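Local coordinates for protein subtilisin-like serine protease (Fervidobacterium pennivorans, PDB 1R6V) that degrades keratin into peptides as a subtilisin-like serine endopeptidase, allowing its bacterium to grow on native feathers, at residues A[102-107]-A[376-381]; A[197-202]-A[358-363]; A[265-270]-A[292-297]; A[314-319]-A[340-345]. The protein carries 1 engineered substitution. One frame throughout, in Å; residues are numbered along the deposited sequence.

Contact 1: residues A[102-107]-A[376-381]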
loop_
_atom_site.group_PDB
_atom_site.type_symbol
_atom_site.label_atom_id
_atom_site.label_comp_id
_atom_site.label_asym_id
_atom_site.label_seq_id
_atom_site.Cartn_x
_atom_site.Cartn_y
_atom_site.Cartn_z
ATOM N N LYS A 102 -11.387 14.220 -2.777
ATOM C CA LYS A 102 -12.231 15.172 -3.496
ATOM C C LYS A 102 -11.963 16.670 -3.419
ATOM O O LYS A 102 -11.908 17.254 -2.338
ATOM C CB LYS A 102 -13.700 14.928 -3.115
ATOM C CG LYS A 102 -14.286 13.600 -3.605
ATOM C CD LYS A 102 -14.806 13.671 -5.046
ATOM C CE LYS A 102 -16.060 14.533 -5.168
ATOM N NZ LYS A 102 -16.452 14.741 -6.595
ATOM N N PRO A 103 -11.820 17.319 -4.585
ATOM C CA PRO A 103 -11.575 18.765 -4.588
ATOM C C PRO A 103 -12.881 19.491 -4.298
ATOM O O PRO A 103 -13.955 18.943 -4.537
ATOM C CB PRO A 103 -11.091 19.030 -6.010
ATOM C CG PRO A 103 -11.813 18.005 -6.818
ATOM C CD PRO A 103 -11.733 16.764 -5.949
ATOM N N THR A 104 -12.794 20.713 -3.779
ATOM C CA THR A 104 -13.997 21.493 -3.500
ATOM C C THR A 104 -13.982 22.752 -4.360
ATOM O O THR A 104 -12.923 23.236 -4.747
ATOM C CB THR A 104 -14.096 21.882 -2.013
ATOM O OG1 THR A 104 -12.907 22.569 -1.610
ATOM C CG2 THR A 104 -14.266 20.639 -1.154
ATOM N N VAL A 105 -15.157 23.274 -4.674
ATOM C CA VAL A 105 -15.245 24.460 -5.502
ATOM C C VAL A 105 -14.979 25.737 -4.716
ATOM O O VAL A 105 -15.320 25.836 -3.529
ATOM C CB VAL A 105 -16.635 24.552 -6.171
ATOM C CG1 VAL A 105 -16.795 25.891 -6.906
ATOM C CG2 VAL A 105 -16.802 23.399 -7.153
ATOM N N VAL A 106 -14.315 26.692 -5.366
ATOM C CA VAL A 106 -14.062 27.991 -4.755
ATOM C C VAL A 106 -14.361 29.063 -5.792
ATOM O O VAL A 106 -14.500 28.776 -6.986
ATOM C CB VAL A 106 -12.600 28.169 -4.228
ATOM C CG1 VAL A 106 -12.290 27.100 -3.184
ATOM C CG2 VAL A 106 -11.594 28.139 -5.383
ATOM N N LYS A 107 -14.484 30.305 -5.333
ATOM C CA LYS A 107 -14.769 31.412 -6.235
ATOM C C LYS A 107 -13.505 31.978 -6.846
ATOM O O LYS A 107 -12.417 31.837 -6.288
ATOM C CB LYS A 107 -15.468 32.544 -5.477
ATOM C CG LYS A 107 -16.823 32.194 -4.918
ATOM C CD LYS A 107 -17.854 31.985 -6.007
ATOM C CE LYS A 107 -19.230 31.745 -5.390
ATOM N NZ LYS A 107 -20.287 31.546 -6.412
ATOM N N TYR A 376 -13.272 26.532 -10.793
ATOM C CA TYR A 376 -12.154 26.767 -9.889
ATOM C C TYR A 376 -12.255 25.792 -8.717
ATOM O O TYR A 376 -13.250 25.783 -7.998
ATOM C CB TYR A 376 -12.186 28.197 -9.330
ATOM C CG TYR A 376 -12.177 29.292 -10.370
ATOM C CD1 TYR A 376 -13.351 29.648 -11.020
ATOM C CD2 TYR A 376 -11.005 29.971 -10.702
ATOM C CE1 TYR A 376 -13.375 30.646 -11.970
ATOM C CE2 TYR A 376 -11.020 30.988 -11.671
ATOM C CZ TYR A 376 -12.217 31.309 -12.293
ATOM O OH TYR A 376 -12.280 32.282 -13.260
ATOM N N TYR A 377 -11.212 24.993 -8.516
ATOM C CA TYR A 377 -11.187 24.018 -7.436
ATOM C C TYR A 377 -10.034 24.276 -6.471
ATOM O O TYR A 377 -9.077 24.994 -6.780
ATOM C CB TYR A 377 -10.998 22.596 -7.985
ATOM C CG TYR A 377 -12.179 21.989 -8.710
ATOM C CD1 TYR A 377 -13.407 22.643 -8.783
ATOM C CD2 TYR A 377 -12.063 20.732 -9.297
ATOM C CE1 TYR A 377 -14.507 22.055 -9.426
ATOM C CE2 TYR A 377 -13.141 20.135 -9.945
ATOM C CZ TYR A 377 -14.360 20.796 -10.008
ATOM O OH TYR A 377 -15.431 20.208 -10.660
ATOM N N GLN A 378 -10.129 23.644 -5.309
ATOM C CA GLN A 378 -9.092 23.722 -4.300
ATOM C C GLN A 378 -8.927 22.316 -3.738
ATOM O O GLN A 378 -9.875 21.531 -3.727
ATOM C CB GLN A 378 -9.519 24.696 -3.206
ATOM C CG GLN A 378 -8.829 24.538 -1.888
ATOM C CD GLN A 378 -9.676 25.120 -0.755
ATOM O OE1 GLN A 378 -9.972 26.309 -0.745
ATOM N NE2 GLN A 378 -10.071 24.277 0.194
ATOM N N GLY A 379 -7.717 21.987 -3.307
ATOM C CA GLY A 379 -7.487 20.684 -2.724
ATOM C C GLY A 379 -6.137 20.129 -3.109
ATOM O O GLY A 379 -5.498 20.616 -4.045
ATOM N N THR A 380 -5.699 19.112 -2.380
ATOM C CA THR A 380 -4.423 18.503 -2.698
ATOM C C THR A 380 -4.537 17.844 -4.078
ATOM O O THR A 380 -3.538 17.663 -4.779
ATOM C CB THR A 380 -4.024 17.470 -1.628
ATOM O OG1 THR A 380 -4.145 18.066 -0.326
ATOM C CG2 THR A 380 -2.589 17.065 -1.823
ATOM N N SER A 381 -5.761 17.528 -4.497
ATOM C CA SER A 381 -5.935 16.904 -5.810
ATOM C C SER A 381 -5.708 17.933 -6.928
ATOM O O SER A 381 -5.548 17.583 -8.104
ATOM C CB SER A 381 -7.330 16.276 -5.933
ATOM O OG SER A 381 -8.343 17.260 -5.983
HETATM O O HOH W 1 -10.812 21.013 -0.114
#

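Contact 2: residues A[197-202]-A[358-363]. Engineered in segment 197-202: A200 (natural residue His).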
loop_
_atom_site.group_PDB
_atom_site.type_symbol
_atom_site.label_atom_id
_atom_site.label_comp_id
_atom_site.label_asym_id
_atom_site.label_seq_id
_atom_site.Cartn_x
_atom_site.Cartn_y
_atom_site.Cartn_z
ATOM N N GLY A 197 -16.848 8.693 -13.254
ATOM C CA GLY A 197 -16.834 8.950 -11.820
ATOM C C GLY A 197 -17.056 10.383 -11.366
ATOM O O GLY A 197 -17.056 10.663 -10.168
ATOM N N GLY A 198 -17.234 11.292 -12.311
ATOM C CA GLY A 198 -17.449 12.675 -11.925
ATOM C C GLY A 198 -16.515 13.603 -12.674
ATOM O O GLY A 198 -15.901 13.205 -13.664
ATOM N N SER A 199 -16.359 14.817 -12.157
ATOM C CA SER A 199 -15.558 15.851 -12.809
ATOM C C SER A 199 -14.069 15.957 -12.492
ATOM O O SER A 199 -13.335 16.571 -13.259
ATOM C CB SER A 199 -16.200 17.211 -12.518
ATOM O OG SER A 199 -16.095 17.499 -11.127
ATOM N N ALA A 200 -13.621 15.364 -11.388
ATOM C CA ALA A 200 -12.221 15.474 -10.974
ATOM C C ALA A 200 -11.164 15.164 -12.017
ATOM O O ALA A 200 -10.274 15.974 -12.243
ATOM C CB ALA A 200 -11.974 14.629 -9.741
ATOM N N GLY A 201 -11.258 13.999 -12.644
ATOM C CA GLY A 201 -10.253 13.619 -13.639
ATOM C C GLY A 201 -10.077 14.601 -14.785
ATOM O O GLY A 201 -8.980 14.804 -15.312
ATOM N N THR A 202 -11.175 15.219 -15.204
ATOM C CA THR A 202 -11.105 16.194 -16.296
ATOM C C THR A 202 -10.388 17.462 -15.839
ATOM O O THR A 202 -9.626 18.064 -16.597
ATOM C CB THR A 202 -12.511 16.581 -16.768
ATOM O OG1 THR A 202 -13.195 15.399 -17.195
ATOM C CG2 THR A 202 -12.452 17.557 -17.935
ATOM N N GLY A 358 -19.796 12.865 -16.612
ATOM C CA GLY A 358 -19.426 13.318 -15.282
ATOM C C GLY A 358 -19.689 14.763 -14.893
ATOM O O GLY A 358 -19.012 15.286 -14.008
ATOM N N TYR A 359 -20.656 15.423 -15.526
ATOM C CA TYR A 359 -20.965 16.807 -15.159
ATOM C C TYR A 359 -21.294 16.997 -13.666
ATOM O O TYR A 359 -22.117 16.270 -13.100
ATOM C CB TYR A 359 -22.155 17.325 -15.979
ATOM C CG TYR A 359 -22.455 18.788 -15.732
ATOM C CD1 TYR A 359 -21.570 19.782 -16.166
ATOM C CD2 TYR A 359 -23.617 19.183 -15.063
ATOM C CE1 TYR A 359 -21.836 21.133 -15.943
ATOM C CE2 TYR A 359 -23.895 20.533 -14.830
ATOM C CZ TYR A 359 -23.000 21.500 -15.273
ATOM O OH TYR A 359 -23.254 22.834 -15.038
ATOM N N GLU A 360 -20.659 17.987 -13.038
ATOM C CA GLU A 360 -20.894 18.307 -11.629
ATOM C C GLU A 360 -20.964 19.818 -11.443
ATOM O O GLU A 360 -20.605 20.349 -10.382
ATOM C CB GLU A 360 -19.784 17.750 -10.742
ATOM C CG GLU A 360 -19.696 16.240 -10.730
ATOM C CD GLU A 360 -18.840 15.749 -9.591
ATOM O OE1 GLU A 360 -19.133 16.130 -8.431
ATOM O OE2 GLU A 360 -17.881 14.987 -9.843
ATOM N N GLY A 361 -21.428 20.500 -12.482
ATOM C CA GLY A 361 -21.540 21.948 -12.441
ATOM C C GLY A 361 -20.321 22.620 -13.049
ATOM O O GLY A 361 -19.328 21.967 -13.369
ATOM N N HIS A 362 -20.402 23.926 -13.236
ATOM C CA HIS A 362 -19.286 24.678 -13.786
ATOM C C HIS A 362 -19.507 26.144 -13.454
ATOM O O HIS A 362 -20.611 26.535 -13.050
ATOM C CB HIS A 362 -19.164 24.467 -15.313
ATOM C CG HIS A 362 -20.215 25.167 -16.122
ATOM N ND1 HIS A 362 -21.523 24.735 -16.188
ATOM C CD2 HIS A 362 -20.142 26.261 -16.919
ATOM C CE1 HIS A 362 -22.209 25.529 -16.993
ATOM N NE2 HIS A 362 -21.393 26.463 -17.448
ATOM N N ASN A 363 -18.464 26.958 -13.584
ATOM C CA ASN A 363 -18.616 28.381 -13.291
ATOM C C ASN A 363 -18.954 29.088 -14.608
ATOM O O ASN A 363 -18.109 29.234 -15.482
ATOM C CB ASN A 363 -17.331 28.952 -12.672
ATOM C CG ASN A 363 -17.499 30.398 -12.239
ATOM O OD1 ASN A 363 -17.944 31.237 -13.023
ATOM N ND2 ASN A 363 -17.142 30.695 -10.995
HETATM O O HOH W 2 -15.287 14.104 -9.043
#

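Contact 3: residues A[265-270]-A[292-297]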
loop_
_atom_site.group_PDB
_atom_site.type_symbol
_atom_site.label_atom_id
_atom_site.label_comp_id
_atom_site.label_asym_id
_atom_site.label_seq_id
_atom_site.Cartn_x
_atom_site.Cartn_y
_atom_site.Cartn_z
ATOM N N ASN A 265 -0.830 10.228 -12.187
ATOM C CA ASN A 265 -1.321 11.162 -11.177
ATOM C C ASN A 265 -2.389 10.433 -10.351
ATOM O O ASN A 265 -3.319 9.870 -10.917
ATOM C CB ASN A 265 -1.921 12.398 -11.858
ATOM C CG ASN A 265 -2.419 13.422 -10.847
ATOM O OD1 ASN A 265 -3.580 13.377 -10.404
ATOM N ND2 ASN A 265 -1.534 14.327 -10.452
ATOM N N HIS A 266 -2.218 10.414 -9.031
ATOM C CA HIS A 266 -3.154 9.746 -8.108
ATOM C C HIS A 266 -3.618 10.669 -6.986
ATOM O O HIS A 266 -2.782 11.263 -6.300
ATOM C CB HIS A 266 -2.484 8.573 -7.386
ATOM C CG HIS A 266 -1.937 7.517 -8.292
ATOM N ND1 HIS A 266 -2.680 6.425 -8.701
ATOM C CD2 HIS A 266 -0.717 7.388 -8.863
ATOM C CE1 HIS A 266 -1.931 5.671 -9.493
ATOM N NE2 HIS A 266 -0.737 6.234 -9.605
ATOM N N SER A 267 -4.923 10.778 -6.772
ATOM C CA SER A 267 -5.407 11.578 -5.648
ATOM C C SER A 267 -6.545 10.811 -4.998
ATOM O O SER A 267 -7.709 11.230 -5.024
ATOM C CB SER A 267 -5.871 12.957 -6.106
ATOM O OG SER A 267 -4.736 13.734 -6.482
ATOM N N TRP A 268 -6.188 9.664 -4.435
ATOM C CA TRP A 268 -7.121 8.777 -3.757
ATOM C C TRP A 268 -6.364 7.986 -2.705
ATOM O O TRP A 268 -5.131 7.977 -2.679
ATOM C CB TRP A 268 -7.753 7.812 -4.762
ATOM C CG TRP A 268 -6.719 6.976 -5.533
ATOM C CD1 TRP A 268 -6.003 7.362 -6.637
ATOM C CD2 TRP A 268 -6.286 5.645 -5.220
ATOM N NE1 TRP A 268 -5.148 6.340 -7.032
ATOM C CE2 TRP A 268 -5.303 5.285 -6.176
ATOM C CE3 TRP A 268 -6.629 4.717 -4.222
ATOM C CZ2 TRP A 268 -4.665 4.042 -6.162
ATOM C CZ3 TRP A 268 -5.996 3.484 -4.211
ATOM C CH2 TRP A 268 -5.022 3.157 -5.177
ATOM N N GLY A 269 -7.097 7.316 -1.826
ATOM C CA GLY A 269 -6.424 6.520 -0.830
ATOM C C GLY A 269 -7.313 5.924 0.227
ATOM O O GLY A 269 -8.524 6.144 0.237
ATOM N N GLY A 270 -6.683 5.172 1.118
ATOM C CA GLY A 270 -7.392 4.515 2.201
ATOM C C GLY A 270 -6.424 3.967 3.230
ATOM O O GLY A 270 -5.221 3.880 2.989
ATOM N N VAL A 292 3.005 10.079 -8.854
ATOM C CA VAL A 292 2.706 11.303 -8.099
ATOM C C VAL A 292 1.397 11.048 -7.350
ATOM O O VAL A 292 0.398 10.645 -7.956
ATOM C CB VAL A 292 2.546 12.512 -9.065
ATOM C CG1 VAL A 292 2.217 13.784 -8.272
ATOM C CG2 VAL A 292 3.866 12.717 -9.864
ATOM N N VAL A 293 1.413 11.256 -6.041
ATOM C CA VAL A 293 0.221 11.011 -5.222
ATOM C C VAL A 293 -0.042 12.204 -4.332
ATOM O O VAL A 293 0.874 12.741 -3.694
ATOM C CB VAL A 293 0.409 9.776 -4.318
ATOM C CG1 VAL A 293 -0.880 9.476 -3.541
ATOM C CG2 VAL A 293 0.828 8.594 -5.160
ATOM N N SER A 294 -1.297 12.623 -4.266
ATOM C CA SER A 294 -1.592 13.761 -3.418
ATOM C C SER A 294 -1.510 13.354 -1.941
ATOM O O SER A 294 -1.802 12.207 -1.567
ATOM C CB SER A 294 -2.988 14.293 -3.733
ATOM O OG SER A 294 -3.927 13.373 -3.233
ATOM N N ALA A 295 -1.074 14.294 -1.107
ATOM C CA ALA A 295 -0.997 14.081 0.342
ATOM C C ALA A 295 -2.447 13.987 0.834
ATOM O O ALA A 295 -3.368 14.352 0.112
ATOM C CB ALA A 295 -0.306 15.276 1.011
ATOM N N GLY A 296 -2.643 13.506 2.056
ATOM C CA GLY A 296 -3.984 13.375 2.610
ATOM C C GLY A 296 -4.933 14.550 2.427
ATOM O O GLY A 296 -4.523 15.665 2.083
ATOM N N ASN A 297 -6.219 14.293 2.674
ATOM C CA ASN A 297 -7.274 15.297 2.530
ATOM C C ASN A 297 -7.515 16.141 3.778
ATOM O O ASN A 297 -7.991 17.275 3.682
ATOM C CB ASN A 297 -8.578 14.621 2.117
#

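Contact 4: residues A[314-319]-A[340-345]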
loop_
_atom_site.group_PDB
_atom_site.type_symbol
_atom_site.label_atom_id
_atom_site.label_comp_id
_atom_site.label_asym_id
_atom_site.label_seq_id
_atom_site.Cartn_x
_atom_site.Cartn_y
_atom_site.Cartn_z
ATOM N N ILE A 314 6.014 10.232 -5.165
ATOM C CA ILE A 314 6.258 11.654 -4.946
ATOM C C ILE A 314 4.957 12.171 -4.333
ATOM O O ILE A 314 3.955 12.329 -5.035
ATOM C CB ILE A 314 6.506 12.408 -6.258
ATOM C CG1 ILE A 314 7.751 11.852 -6.962
ATOM C CG2 ILE A 314 6.669 13.893 -5.973
ATOM C CD1 ILE A 314 8.140 12.618 -8.239
ATOM N N GLN A 315 4.965 12.424 -3.027
ATOM C CA GLN A 315 3.754 12.903 -2.349
ATOM C C GLN A 315 3.696 14.431 -2.421
ATOM O O GLN A 315 4.680 15.106 -2.142
ATOM C CB GLN A 315 3.739 12.419 -0.898
ATOM C CG GLN A 315 2.457 12.783 -0.169
ATOM C CD GLN A 315 2.393 12.206 1.243
ATOM O OE1 GLN A 315 3.062 11.221 1.557
ATOM N NE2 GLN A 315 1.572 12.812 2.090
ATOM N N VAL A 316 2.534 14.967 -2.789
ATOM C CA VAL A 316 2.381 16.400 -3.003
ATOM C C VAL A 316 1.402 17.114 -2.085
ATOM O O VAL A 316 0.264 16.675 -1.921
ATOM C CB VAL A 316 1.929 16.644 -4.462
ATOM C CG1 VAL A 316 1.777 18.123 -4.757
ATOM C CG2 VAL A 316 2.914 15.985 -5.416
ATOM N N ALA A 317 1.847 18.221 -1.502
ATOM C CA ALA A 317 0.990 19.013 -0.627
ATOM C C ALA A 317 0.374 20.175 -1.391
ATOM O O ALA A 317 0.913 20.637 -2.395
ATOM C CB ALA A 317 1.799 19.544 0.543
ATOM N N ALA A 318 -0.759 20.667 -0.897
ATOM C CA ALA A 318 -1.447 21.789 -1.530
ATOM C C ALA A 318 -0.970 23.116 -0.939
ATOM O O ALA A 318 -0.898 23.261 0.284
ATOM C CB ALA A 318 -2.943 21.647 -1.322
ATOM N N LEU A 319 -0.645 24.066 -1.810
ATOM C CA LEU A 319 -0.193 25.385 -1.373
ATOM C C LEU A 319 -1.187 26.475 -1.756
ATOM O O LEU A 319 -1.813 26.439 -2.815
ATOM C CB LEU A 319 1.172 25.720 -1.992
ATOM C CG LEU A 319 2.339 24.797 -1.636
ATOM C CD1 LEU A 319 3.615 25.302 -2.317
ATOM C CD2 LEU A 319 2.530 24.791 -0.105
ATOM N N VAL A 340 7.133 17.766 -2.077
ATOM C CA VAL A 340 7.007 19.176 -2.428
ATOM C C VAL A 340 5.538 19.611 -2.391
ATOM O O VAL A 340 4.628 18.783 -2.290
ATOM C CB VAL A 340 7.528 19.472 -3.869
ATOM C CG1 VAL A 340 9.013 19.104 -3.989
ATOM C CG2 VAL A 340 6.701 18.693 -4.902
ATOM N N GLY A 341 5.332 20.920 -2.456
ATOM C CA GLY A 341 3.980 21.442 -2.496
ATOM C C GLY A 341 3.801 22.118 -3.846
ATOM O O GLY A 341 4.777 22.433 -4.542
ATOM N N ALA A 342 2.553 22.337 -4.242
ATOM C CA ALA A 342 2.281 23.004 -5.510
ATOM C C ALA A 342 0.973 23.754 -5.354
ATOM O O ALA A 342 0.222 23.488 -4.418
ATOM C CB ALA A 342 2.167 21.974 -6.673
ATOM N N PRO A 343 0.677 24.683 -6.280
ATOM C CA PRO A 343 -0.570 25.464 -6.222
ATOM C C PRO A 343 -1.769 24.531 -6.098
ATOM O O PRO A 343 -1.917 23.610 -6.894
ATOM C CB PRO A 343 -0.548 26.265 -7.533
ATOM C CG PRO A 343 0.449 25.556 -8.396
ATOM C CD PRO A 343 1.489 25.063 -7.449
ATOM N N GLY A 344 -2.616 24.768 -5.096
ATOM C CA GLY A 344 -3.759 23.900 -4.878
ATOM C C GLY A 344 -4.999 24.624 -4.379
ATOM O O GLY A 344 -5.884 24.016 -3.769
ATOM N N VAL A 345 -5.056 25.922 -4.629
ATOM C CA VAL A 345 -6.211 26.723 -4.224
ATOM C C VAL A 345 -6.542 27.647 -5.391
ATOM O O VAL A 345 -5.648 28.190 -6.018
ATOM C CB VAL A 345 -5.900 27.535 -2.929
ATOM C CG1 VAL A 345 -7.133 28.291 -2.486
ATOM C CG2 VAL A 345 -5.452 26.595 -1.813
#

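Contact 1: residues A[102-107]-A[376-381]
The phenol ring of Y377 meets two side chains of segment 102-107, both at an oblique slant: P103 CG lies 3.7 Å from Y377 CD2, and V105 CG2 comes to 3.5 Å from Y377 CE1. Stacking with H203 and a hydrogen bond between Y377 OH and S199 OG settle the same ring beyond the two segments. Y376 meets V106 mainly through CB, 3.3 Å from V106 O, which is placed obliquely by the ring; the two side chains cross at about a right angle, and the phenol end leads away to E134. The backbones pair antiparallel: T104 and Q378 exchange two hydrogen bonds, and V106 N adds a third to Y376 O (3.0 Å). On the face shared by T104 and Q378 the side chains run side by side, and a water 3.0 Å from T104 OG1 is also held weakly by Q378 NE2. Strand 104-105 of the inferred propeptide thus edges a small sheet of the catalytic domain, consistent with a zymogen whose pro-segment tail lies at the active site. P103 presents carbons to S381, inferred to be the charge-relay serine: CB is 3.3 Å and CD 3.4 Å from S381 OG, so the pyrrolidine ring covers the hydroxyl.

Contact 2: residues A[197-202]-A[358-363]
E360 reaches S199 because its CG lies anti to the carbonyl carbon (chi1 -64°) and the chain then runs extended to CD. S199 puts OG between its own backbone N and carbonyl carbon (chi1 66°), which turns the hydroxyl to the same carboxylate. One oxygen of that carboxylate does the work. S199 N donates to E360 OE2 over 2.8 Å with a nearly straight bond of 163°, entering on the anti side and somewhat out of the carboxylate plane. S199 OG stands 3.3 Å from OE2, a weak bond at most; the hydroxyl is also hydrogen-bonded with Y377 OH. A water completes the grip, giving a proton to OE2 (2.9 Å) and accepting one from A200 N. The carboxylate therefore sits by the first turn of helix 200-209, where amide N-H groups and the helix dipole would probably favour its negative charge. This is the helix that carries the histidine of the charge relay in subtilases; here that position is the engineered A200, so the catalytic imidazole is missing. G198 passes close to the carboxylate, its CA 3.1 Å from E360 OE2, and a CB on it would clash with that oxygen. Alongside, G358 O lies 3.3 Å from G198 C. Farther along the loop 358-363, Y359 OH and H362 ND1 share a hydrogen bond of 2.8 Å in the plane of both rings, while G361 N lies over the centre of one face of the Y359 ring.

Contact 3: residues A[265-270]-A[292-297]
H266 and V293 lie on the same face of the sheet and cross obliquely, V293 CG2 standing 4.0 Å from H266 CB and slightly farther from CD2. The first torsion sets CG beside the backbone N (chi1 -58°), and chi2 of -90° turns the imidazole so that V292 O lies at its edge, in plane, 3.6 Å from CD2. W268 NE1 approaches another part of that edge and donates to H266 ND1 over 3.0 Å, close to the imidazole plane; with ND1 accepting, the ring proton is probably on NE2. The indole bond would probably hold the ring's rotation. An alanine in place of H266 would probably leave W268 NE1 without its acceptor and open a gap where the ring meets F281 and I253. Just past the bridged pairs, S267 and S294 meet, S267 OG lying 3.3 Å from S294 CB. The backbones run parallel: V292 O receives H266 N at 2.8 Å, and H266 O receives S294 N at 2.9 Å. This is the pairing of a beta-alpha-beta unit, strand 263-269 being joined to strand 290-294 through helix 275-286. H266 faces helix 275-286, whose F281 meets the imidazole, and helix 246-258, where I253 touches it. N265 and V292 point to the opposite face, against helix 380-397, where N265 ND2 bonds to T388. Strand 157-162 flanks strand 263-269 on its far side, and strand 314-322 flanks strand 290-294.

Contact 4: residues A[314-319]-A[340-345]
L319 packs against the neighbouring backbone, its CD1 3.5 Å from G341 C and its CG 3.6 Å from A342 N. CG stands anti to the carbonyl carbon (chi1 -62°), which directs it across the strand, and G341 makes room: a CB on that residue would clash with L319 CG. An alanine in place of the leucine would probably leave a gap beside G341 C and A342 N where CG and CD1 had packed. The parallel strands pair through four hydrogen bonds: A317 N to V340 O (2.9 Å), A342 N to A317 O, L319 N to A342 O (2.8 Å) and G344 N to L319 O. V316 CG1 and A342 CB share one face at 4.3 Å. The next shell is helix 380-397, with A383 and V387 against V316, and H386 against A342 and P343. S332 bonds to A318 N, and W136 NE1 to V345 O. The two strand segments diverge in direction by 42°, a pronounced twist at this end of the central subtilase sheet. G344 is as closely placed as G341, since a CB on it would clash with A318 CB. Cohesion here rests chiefly on amide-carbonyl bonds in a buried, apolar setting, with L319 supplying the main side-chain cover.

Contacts 3 and 4 continue one sheet: V293 O and V316 N are 2.9 Å apart, as are A295 N and V316 O, and their centres lie 11 Å apart. Contact 1 encloses the other three along the chain and touches each of them. It meets contact 4 through G379 N and G344 O (2.8 Å) and contact 3 where S381 CA packs on S267 OG. Contact 2 it joins through the tyrosine-serine bond and a long, weak ion pair of K102 NZ with E360 OE1. Around the active site, P103 of contact 1 is close to both S381 and the engineered A200 of contact 2, about 4 Å from the latter's side chain; the side chain of S381 is about 6 Å from that of D162, the inferred charge-relay aspartate.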